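Side-chain contacts in ABC sugar (Ribose) transporter, periplasmic substrate-binding subunit (Rhodobacter sphaeroides, PDB 3L49), which probably binds a sugar in the periplasm and hands it to an ABC transporter for uptake: residues A[49-52]-A[53-57]; A[79-82]-A[83-86]; A[202-205]-A[206-210]; A[227-230]-A[231-235]. All coordinates share one frame; numbering follows the deposited sequence.

The four contacts follow one another along the chain and fall into two pairs, each confined to one half of the protein. Contacts 1 and 2 lie on helices 47-60 and 72-84, which pack against each other where Ile54 CG2 meets Ile82 CD1 at 3.8 Å; their centres are about 13 Å apart. Contacts 3 and 4 lie on helices 200-212 and 227-234, centres about 12 Å apart, with Phe229 CE1 pressed 3.5 Å from Met203 CB. Between the pairs the centres are about 35 to 42 Å apart. This agrees with the two alpha/beta lobes of a periplasmic binding protein, whose movement relative to each other typically closes over the ligand.

Contact 1. Residues A[49-52]-A[53-57]; sequences TQVS and QIQTL
Gln53 lies along Thr49, one helical turn earlier, the two side chains side by side and pointing the same way. The amide does the touching: Gln53 NE2 rests 3.6 Å from Thr49 CG2, a methyl that stands anti to the backbone N of its own residue (OG1 chi1 -59°). On the other side of the amide, Gln53 OE1 comes 3.7 Å from Gln50 CA. The polar end is held from beyond the helix, because NE2 bonds to the carbonyl of Asp42 at the end of strand 37-42. With an alanine here, Asp42 O would probably be left without this donor and the Thr49 methyl without its neighbour. This is the face of helix 47-60 that meets the sheet in an alpha/beta lobe of the periplasmic binding protein fold, while Val51 and Ile54 lean on helix 72-84.

Ser52 works through both its hydroxyl and its carbonyl. With chi1 at 68°, Ser52 OG sits between backbone N and carbonyl carbon and turns back to give a 2.8 Å bond to Thr49 O. That oxygen also accepts Gln53 N, so two donors grip it. Ser52 O is doubly held as well: Thr56 N at 2.9 Å and Thr56 OG1 at 2.8 Å reach it from opposite faces of its plane. Beside it, Gln55 OE1 lies 3.6 Å from Ser52 CB.

Gln50, on the buried side, meets Ile54 obliquely, Gln50 CG lying 4.1 Å from Ile54 CD1. Its amide nitrogen continues to the hydroxyl of Thr11 on strand 7-12; the Gln50 side chain itself is about 11 Å from a bound unidentified ligand.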
loop_
_atom_site.group_PDB
_atom_site.type_symbol
_atom_site.label_atom_id
_atom_site.label_comp_id
_atom_site.label_asym_id
_atom_site.label_seq_id
_atom_site.Cartn_x
_atom_site.Cartn_y
_atom_site.Cartn_z
ATOM N N THR A 49 -8.317 9.598 -15.487
ATOM C CA THR A 49 -8.610 10.810 -14.712
ATOM C C THR A 49 -7.320 11.401 -14.156
ATOM O O THR A 49 -7.065 12.605 -14.325
ATOM C CB THR A 49 -9.609 10.544 -13.562
ATOM O OG1 THR A 49 -10.830 10.040 -14.102
ATOM C CG2 THR A 49 -9.915 11.832 -12.776
ATOM N N GLN A 50 -6.502 10.543 -13.530
ATOM C CA GLN A 50 -5.216 10.956 -12.948
ATOM C C GLN A 50 -4.313 11.640 -13.973
ATOM O O GLN A 50 -3.738 12.696 -13.686
ATOM C CB GLN A 50 -4.482 9.777 -12.294
ATOM C CG GLN A 50 -3.099 10.164 -11.745
ATOM C CD GLN A 50 -2.701 9.408 -10.499
ATOM O OE1 GLN A 50 -2.768 8.180 -10.457
ATOM N NE2 GLN A 50 -2.267 10.145 -9.474
ATOM N N VAL A 51 -4.206 11.016 -15.150
ATOM C CA VAL A 51 -3.503 11.563 -16.312
ATOM C C VAL A 51 -3.900 13.018 -16.609
ATOM O O VAL A 51 -3.036 13.898 -16.674
ATOM C CB VAL A 51 -3.732 10.674 -17.560
ATOM C CG1 VAL A 51 -3.185 11.342 -18.816
ATOM C CG2 VAL A 51 -3.087 9.316 -17.369
ATOM N N SER A 52 -5.200 13.272 -16.749
ATOM C CA SER A 52 -5.674 14.627 -17.016
ATOM C C SER A 52 -5.521 15.542 -15.800
ATOM O O SER A 52 -5.309 16.750 -15.945
ATOM C CB SER A 52 -7.121 14.613 -17.507
ATOM O OG SER A 52 -8.002 14.207 -16.479
ATOM N N GLN A 53 -5.612 14.965 -14.603
ATOM C CA GLN A 53 -5.351 15.717 -13.377
ATOM C C GLN A 53 -3.898 16.173 -13.273
ATOM O O GLN A 53 -3.621 17.258 -12.761
ATOM C CB GLN A 53 -5.775 14.918 -12.159
ATOM C CG GLN A 53 -7.230 15.120 -11.824
ATOM C CD GLN A 53 -7.754 14.098 -10.859
ATOM O OE1 GLN A 53 -7.098 13.099 -10.578
ATOM N NE2 GLN A 53 -8.956 14.334 -10.349
ATOM N N ILE A 54 -2.981 15.354 -13.784
ATOM C CA ILE A 54 -1.584 15.754 -13.947
ATOM C C ILE A 54 -1.446 16.909 -14.970
ATOM O O ILE A 54 -0.780 17.920 -14.686
ATOM C CB ILE A 54 -0.687 14.527 -14.304
ATOM C CG1 ILE A 54 -0.546 13.597 -13.089
ATOM C CG2 ILE A 54 0.687 14.969 -14.791
ATOM C CD1 ILE A 54 -0.002 12.212 -13.410
ATOM N N GLN A 55 -2.103 16.754 -16.131
ATOM C CA GLN A 55 -2.128 17.763 -17.205
ATOM C C GLN A 55 -2.564 19.120 -16.686
ATOM O O GLN A 55 -1.937 20.138 -16.988
ATOM C CB GLN A 55 -3.076 17.346 -18.330
ATOM C CG GLN A 55 -2.638 16.126 -19.126
ATOM C CD GLN A 55 -3.685 15.665 -20.125
ATOM O OE1 GLN A 55 -4.875 15.939 -19.976
ATOM N NE2 GLN A 55 -3.244 14.957 -21.149
ATOM N N THR A 56 -3.648 19.108 -15.915
ATOM C CA THR A 56 -4.150 20.264 -15.174
ATOM C C THR A 56 -3.072 20.929 -14.323
ATOM O O THR A 56 -2.849 22.143 -14.423
ATOM C CB THR A 56 -5.278 19.822 -14.238
ATOM O OG1 THR A 56 -6.313 19.205 -15.010
ATOM C CG2 THR A 56 -5.838 21.001 -13.460
ATOM N N LEU A 57 -2.406 20.115 -13.500
ATOM C CA LEU A 57 -1.371 20.587 -12.585
ATOM C C LEU A 57 -0.192 21.195 -13.319
ATOM O O LEU A 57 0.278 22.266 -12.928
ATOM C CB LEU A 57 -0.902 19.466 -11.653
ATOM C CG LEU A 57 -1.839 19.032 -10.520
ATOM C CD1 LEU A 57 -1.285 17.802 -9.789
ATOM C CD2 LEU A 57 -2.123 20.170 -9.536
#

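Contact 2. Residues A[79-82]-A[83-86]; sequences LQKI and NDAG
Asp84 folds back over the last turn of its helix to meet Gln80 and Lys81. Its CB begins 3.4 Å from Lys81 O. With CG anti to its own carbonyl carbon (chi1 -67°), the carboxylate is carried backwards, and Asp84 CG passes 3.2 Å from Gln80 O. From there the two oxygens part. Asp84 OD1 stays near the base of Lys81, 4.1 Å from its CG, whereas the ammonium of Lys81 is too distant for a salt bridge and makes a cation-pi contact with Trp78. Asp84 OD2 accepts Gln80 NE2 at 3.1 Å on its syn side, the donor 34° out of the carboxylate plane. A bend in the Gln80 chain at chi2 (69°) brings the amide over to it. Gln80 O and OD2 are both acceptors in close approach, so this N-H probably offsets some of their repulsion and the unfavourable placing of a negative charge near a helix C-terminus.

Asn83 turns to a different flank. Asn83 CB lies 3.3 Å from Gln80 O, and Asn83 CG 3.5 Å from Leu79 O. OD1 is hydrogen-bonded to His98 in a neighbouring loop. A leucine in its place would probably leave the His98 ring without this acceptor. Ile82, on the buried face, packs against helix 47-60.

Gly86, the first residue off helical torsions, has a positive phi, which by itself favours glycine. With two bonds back into the last turn, one of them Gly86 N to Asn83 O at 3.1 Å, it forms a Schellman motif, here closing the helix of the beta-alpha-beta unit strand 64-68, helix 72-84, strand 89-92.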
loop_
_atom_site.group_PDB
_atom_site.type_symbol
_atom_site.label_atom_id
_atom_site.label_comp_id
_atom_site.label_asym_id
_atom_site.label_seq_id
_atom_site.Cartn_x
_atom_site.Cartn_y
_atom_site.Cartn_z
ATOM N N LEU A 79 4.862 11.720 -15.754
ATOM C CA LEU A 79 5.872 12.091 -14.772
ATOM C C LEU A 79 7.072 12.739 -15.462
ATOM O O LEU A 79 7.632 13.719 -14.961
ATOM C CB LEU A 79 6.312 10.862 -13.974
ATOM C CG LEU A 79 5.265 10.138 -13.117
ATOM C CD1 LEU A 79 5.868 8.907 -12.470
ATOM C CD2 LEU A 79 4.642 11.045 -12.052
ATOM N N GLN A 80 7.445 12.187 -16.616
ATOM C CA GLN A 80 8.466 12.760 -17.490
ATOM C C GLN A 80 8.123 14.189 -17.927
ATOM O O GLN A 80 8.991 15.062 -17.931
ATOM C CB GLN A 80 8.670 11.857 -18.714
ATOM C CG GLN A 80 9.685 12.369 -19.734
ATOM C CD GLN A 80 11.102 12.335 -19.204
ATOM O OE1 GLN A 80 11.715 11.270 -19.112
ATOM N NE2 GLN A 80 11.634 13.503 -18.852
ATOM N N LYS A 81 6.857 14.422 -18.276
ATOM C CA LYS A 81 6.385 15.755 -18.673
ATOM C C LYS A 81 6.352 16.783 -17.531
ATOM O O LYS A 81 6.515 17.983 -17.789
ATOM C CB LYS A 81 5.038 15.674 -19.397
ATOM C CG LYS A 81 5.162 15.314 -20.880
ATOM C CD LYS A 81 3.917 14.602 -21.398
ATOM C CE LYS A 81 4.147 14.014 -22.790
ATOM N NZ LYS A 81 3.307 12.799 -23.042
ATOM N N ILE A 82 6.157 16.324 -16.287
ATOM C CA ILE A 82 6.330 17.197 -15.106
ATOM C C ILE A 82 7.791 17.664 -14.999
ATOM O O ILE A 82 8.061 18.843 -14.718
ATOM C CB ILE A 82 5.878 16.526 -13.776
ATOM C CG1 ILE A 82 4.415 16.096 -13.855
ATOM C CG2 ILE A 82 6.051 17.489 -12.582
ATOM C CD1 ILE A 82 4.018 15.009 -12.863
ATOM N N ASN A 83 8.720 16.738 -15.248
ATOM C CA ASN A 83 10.148 17.056 -15.277
ATOM C C ASN A 83 10.466 18.011 -16.426
ATOM O O ASN A 83 11.257 18.947 -16.254
ATOM C CB ASN A 83 11.012 15.787 -15.394
ATOM C CG ASN A 83 10.821 14.813 -14.227
ATOM O OD1 ASN A 83 11.041 13.610 -14.378
ATOM N ND2 ASN A 83 10.428 15.327 -13.067
ATOM N N ASP A 84 9.829 17.775 -17.579
ATOM C CA ASP A 84 9.941 18.638 -18.763
ATOM C C ASP A 84 9.463 20.053 -18.482
ATOM O O ASP A 84 10.079 21.020 -18.923
ATOM C CB ASP A 84 9.148 18.063 -19.946
ATOM C CG ASP A 84 9.735 16.762 -20.483
ATOM O OD1 ASP A 84 9.128 16.177 -21.413
ATOM O OD2 ASP A 84 10.792 16.317 -19.977
ATOM N N ALA A 85 8.375 20.167 -17.725
ATOM C CA ALA A 85 7.824 21.466 -17.338
ATOM C C ALA A 85 8.674 22.192 -16.290
ATOM O O ALA A 85 8.450 23.373 -16.013
ATOM C CB ALA A 85 6.400 21.300 -16.850
ATOM N N GLY A 86 9.650 21.486 -15.722
ATOM C CA GLY A 86 10.545 22.050 -14.709
ATOM C C GLY A 86 9.900 22.202 -13.338
ATOM O O GLY A 86 10.270 23.092 -12.567
#

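Contact 3. Residues A[202-205]-A[206-210]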
loop_
_atom_site.group_PDB
_atom_site.type_symbol
_atom_site.label_atom_id
_atom_site.label_comp_id
_atom_site.label_asym_id
_atom_site.label_seq_id
_atom_site.Cartn_x
_atom_site.Cartn_y
_atom_site.Cartn_z
ATOM N N PRO A 202 -8.351 -6.543 1.062
ATOM C CA PRO A 202 -8.829 -7.886 0.685
ATOM C C PRO A 202 -8.772 -8.925 1.810
ATOM O O PRO A 202 -9.577 -9.859 1.832
ATOM C CB PRO A 202 -7.888 -8.299 -0.462
ATOM C CG PRO A 202 -6.699 -7.425 -0.325
ATOM C CD PRO A 202 -7.178 -6.141 0.259
ATOM N N MET A 203 -7.840 -8.760 2.745
ATOM C CA MET A 203 -7.714 -9.702 3.852
ATOM C C MET A 203 -8.863 -9.586 4.848
ATOM O O MET A 203 -9.153 -10.544 5.562
ATOM C CB MET A 203 -6.335 -9.600 4.524
ATOM C CG MET A 203 -5.155 -10.018 3.638
ATOM S SD MET A 203 -5.269 -11.703 2.990
ATOM C CE MET A 203 -6.047 -11.482 1.398
ATOM N N ILE A 204 -9.522 -8.424 4.875
ATOM C CA ILE A 204 -10.746 -8.239 5.663
ATOM C C ILE A 204 -11.833 -9.192 5.155
ATOM O O ILE A 204 -12.478 -9.879 5.943
ATOM C CB ILE A 204 -11.234 -6.766 5.660
ATOM C CG1 ILE A 204 -10.224 -5.865 6.377
ATOM C CG2 ILE A 204 -12.590 -6.634 6.366
ATOM C CD1 ILE A 204 -10.291 -4.391 5.961
ATOM N N GLY A 205 -11.983 -9.252 3.835
ATOM C CA GLY A 205 -12.885 -10.190 3.182
ATOM C C GLY A 205 -12.496 -11.643 3.344
ATOM O O GLY A 205 -13.347 -12.487 3.631
ATOM N N ALA A 206 -11.210 -11.931 3.170
ATOM C CA ALA A 206 -10.693 -13.305 3.267
ATOM C C ALA A 206 -10.936 -13.894 4.653
ATOM O O ALA A 206 -11.339 -15.047 4.781
ATOM C CB ALA A 206 -9.208 -13.349 2.910
ATOM N N THR A 207 -10.723 -13.071 5.676
ATOM C CA THR A 207 -10.978 -13.432 7.070
ATOM C C THR A 207 -12.456 -13.725 7.309
ATOM O O THR A 207 -12.791 -14.751 7.917
ATOM C CB THR A 207 -10.496 -12.314 8.015
ATOM O OG1 THR A 207 -9.162 -11.946 7.658
ATOM C CG2 THR A 207 -10.518 -12.756 9.471
ATOM N N GLN A 208 -13.326 -12.831 6.821
ATOM C CA GLN A 208 -14.780 -13.000 6.923
ATOM C C GLN A 208 -15.257 -14.327 6.317
ATOM O O GLN A 208 -16.077 -15.029 6.929
ATOM C CB GLN A 208 -15.495 -11.826 6.268
ATOM C CG GLN A 208 -15.545 -10.555 7.124
ATOM C CD GLN A 208 -15.926 -9.316 6.323
ATOM O OE1 GLN A 208 -15.969 -8.202 6.860
ATOM N NE2 GLN A 208 -16.198 -9.501 5.027
ATOM N N ALA A 209 -14.711 -14.671 5.141
ATOM C CA ALA A 209 -15.007 -15.925 4.443
ATOM C C ALA A 209 -14.591 -17.176 5.216
ATOM O O ALA A 209 -15.357 -18.136 5.289
ATOM C CB ALA A 209 -14.356 -15.931 3.051
ATOM N N LEU A 210 -13.376 -17.165 5.768
ATOM C CA LEU A 210 -12.855 -18.286 6.564
ATOM C C LEU A 210 -13.681 -18.496 7.814
ATOM O O LEU A 210 -13.951 -19.634 8.210
ATOM C CB LEU A 210 -11.398 -18.032 6.982
ATOM C CG LEU A 210 -10.294 -18.033 5.920
ATOM C CD1 LEU A 210 -8.974 -17.599 6.553
ATOM C CD2 LEU A 210 -10.154 -19.398 5.243
#
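Thr207 grips the carbonyl of Met203 twice, and with Thr207, Met203 and Ala206 all buried this is the tight side of the contact. Its hydroxyl, Thr207 OG1, bonds to Met203 O at 2.5 Å, a value so short that its detail is doubtful, and Thr207 N gives the same oxygen a second bond of 3.0 Å. The two approach differently: the nitrogen stands above the carbonyl plane, 36° out of it, while the hydroxyl is less tilted. Thr207 OG1 lies anti to its own carbonyl carbon (chi1 -49°), which turns it back along the helix; it also bonds to the hydroxyl of Thr220 on the following strand. Nearby, the bent Met203 chain brings CE to 4.0 Å from Ala206 CB, with Met203 reaching strand 194-197 and Ala206 facing helix 171-185.

The helix is the middle element of a beta-alpha-beta unit, strand 194-197, helix 200-212 and strand 219-222. Just before it, Cys198 is joined by a disulfide to Cys140.

Towards the partly exposed Gln208, the side chains meet by van der Waals contact alone. Gln208 runs alongside Ile204 in the same direction and is extended beyond CG. Gln208 CG passes 3.4 Å from Ile204 O, and Gln208 OE1 ends 3.8 Å from Ile204 CG2, while NE2 lies 3.9 Å from Gly205 CA. The side chain also touches Ile172 and Tyr176 of helix 171-185.

Contact 4. Residues A[227-230]-A[231-235]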
loop_
_atom_site.group_PDB
_atom_site.type_symbol
_atom_site.label_atom_id
_atom_site.label_comp_id
_atom_site.label_asym_id
_atom_site.label_seq_id
_atom_site.Cartn_x
_atom_site.Cartn_y
_atom_site.Cartn_z
ATOM N N PRO A 227 -8.198 -0.069 10.567
ATOM C CA PRO A 227 -8.834 -0.333 11.868
ATOM C C PRO A 227 -9.604 -1.652 11.968
ATOM O O PRO A 227 -9.528 -2.317 13.000
ATOM C CB PRO A 227 -9.777 0.860 12.038
ATOM C CG PRO A 227 -9.085 1.959 11.328
ATOM C CD PRO A 227 -8.451 1.317 10.125
ATOM N N GLU A 228 -10.307 -2.024 10.896
ATOM C CA GLU A 228 -11.028 -3.305 10.826
ATOM C C GLU A 228 -10.123 -4.540 10.830
ATOM O O GLU A 228 -10.455 -5.538 11.465
ATOM C CB GLU A 228 -12.013 -3.343 9.645
ATOM C CG GLU A 228 -11.866 -2.192 8.630
ATOM C CD GLU A 228 -12.861 -2.260 7.463
ATOM O OE1 GLU A 228 -12.769 -1.400 6.556
ATOM O OE2 GLU A 228 -13.726 -3.169 7.447
ATOM N N PHE A 229 -8.982 -4.480 10.146
ATOM C CA PHE A 229 -8.072 -5.628 10.151
ATOM C C PHE A 229 -7.245 -5.764 11.438
ATOM O O PHE A 229 -7.028 -6.874 11.923
ATOM C CB PHE A 229 -7.189 -5.690 8.901
ATOM C CG PHE A 229 -6.580 -7.050 8.669
ATOM C CD1 PHE A 229 -7.362 -8.113 8.219
ATOM C CD2 PHE A 229 -5.228 -7.279 8.927
ATOM C CE1 PHE A 229 -6.803 -9.378 8.018
ATOM C CE2 PHE A 229 -4.660 -8.531 8.722
ATOM C CZ PHE A 229 -5.446 -9.585 8.267
ATOM N N VAL A 230 -6.806 -4.635 11.987
ATOM C CA VAL A 230 -6.137 -4.581 13.295
ATOM C C VAL A 230 -6.990 -5.237 14.389
ATOM O O VAL A 230 -6.517 -6.117 15.111
ATOM C CB VAL A 230 -5.800 -3.113 13.673
ATOM C CG1 VAL A 230 -5.295 -2.999 15.105
ATOM C CG2 VAL A 230 -4.777 -2.553 12.718
ATOM N N GLU A 231 -8.252 -4.817 14.475
ATOM C CA GLU A 231 -9.216 -5.365 15.418
ATOM C C GLU A 231 -9.443 -6.875 15.247
ATOM O O GLU A 231 -9.635 -7.593 16.229
ATOM C CB GLU A 231 -10.537 -4.619 15.285
ATOM C CG GLU A 231 -11.325 -4.533 16.583
ATOM C CD GLU A 231 -12.706 -3.925 16.401
ATOM O OE1 GLU A 231 -12.973 -3.323 15.336
ATOM O OE2 GLU A 231 -13.528 -4.047 17.335
ATOM N N MET A 232 -9.419 -7.341 13.999
ATOM C CA MET A 232 -9.492 -8.777 13.673
ATOM C C MET A 232 -8.251 -9.543 14.138
ATOM O O MET A 232 -8.363 -10.672 14.617
ATOM C CB MET A 232 -9.673 -8.972 12.162
ATOM C CG MET A 232 -11.088 -8.785 11.632
ATOM S SD MET A 232 -11.065 -8.675 9.834
ATOM C CE MET A 232 -12.773 -9.038 9.461
ATOM N N VAL A 233 -7.075 -8.929 13.982
ATOM C CA VAL A 233 -5.806 -9.510 14.441
ATOM C C VAL A 233 -5.790 -9.635 15.966
ATOM O O VAL A 233 -5.382 -10.672 16.502
ATOM C CB VAL A 233 -4.581 -8.696 13.921
ATOM C CG1 VAL A 233 -3.297 -9.010 14.709
ATOM C CG2 VAL A 233 -4.369 -8.958 12.437
ATOM N N ALA A 234 -6.271 -8.592 16.645
ATOM C CA ALA A 234 -6.334 -8.557 18.109
ATOM C C ALA A 234 -7.379 -9.510 18.699
ATOM O O ALA A 234 -7.251 -9.923 19.849
ATOM C CB ALA A 234 -6.578 -7.127 18.604
ATOM N N ASP A 235 -8.405 -9.845 17.915
ATOM C CA ASP A 235 -9.437 -10.798 18.328
ATOM C C ASP A 235 -8.933 -12.239 18.222
ATOM O O ASP A 235 -8.628 -12.706 17.123
ATOM C CB ASP A 235 -10.704 -10.609 17.481
ATOM C CG ASP A 235 -11.782 -11.659 17.773
ATOM O OD1 ASP A 235 -11.914 -12.119 18.932
ATOM O OD2 ASP A 235 -12.520 -12.017 16.830
#
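Met232 meets the Phe229 ring at CD1 and Val233 meets it at CE2 and CD2, both obliquely. The sulfur contact is a Met-aromatic one: Met232 SD lies 5.2 Å from the centroid of the Phe229 ring, in a direction 62° from the ring normal. The nearest ring atom is Phe229 CD1, 4.1 Å from Met232 SD, and the two side chains cross at about a right angle. Met232 is extended beyond CG, and on its way to the ring its CG passes 3.3 Å from Glu228 O.

The purely hydrocarbon contact is with Val233. Val233 CG2 approaches Phe229 CE2 to 3.8 Å and CD2 to 4.0 Å. The ring is carried to this position by a first torsion that leaves CG anti to the backbone N (chi1 -162°). Beyond the helix, Phe229, Met232 and Val233 all touch Ala240, at the start of strand 240-245, so this face of the helix lies against the sheet. Strand 219-222, helix 227-234 and strand 240-245 together make a beta-alpha-beta unit, the one that follows the unit built round helix 200-212.

Polar contacts between the two segments run through the backbone. Val233 N bonds to Phe229 O and Ala234 N to Val230 O, each at 2.9 Å. The bond from Met232 N to Glu228 O is longer, 3.3 Å, and its donor stands 35° out of the carbonyl plane. At the C-terminal end, where Asp235 leaves helical geometry, the ammonium of Lys281 bonds to the carbonyls of both Val233 and Asp235.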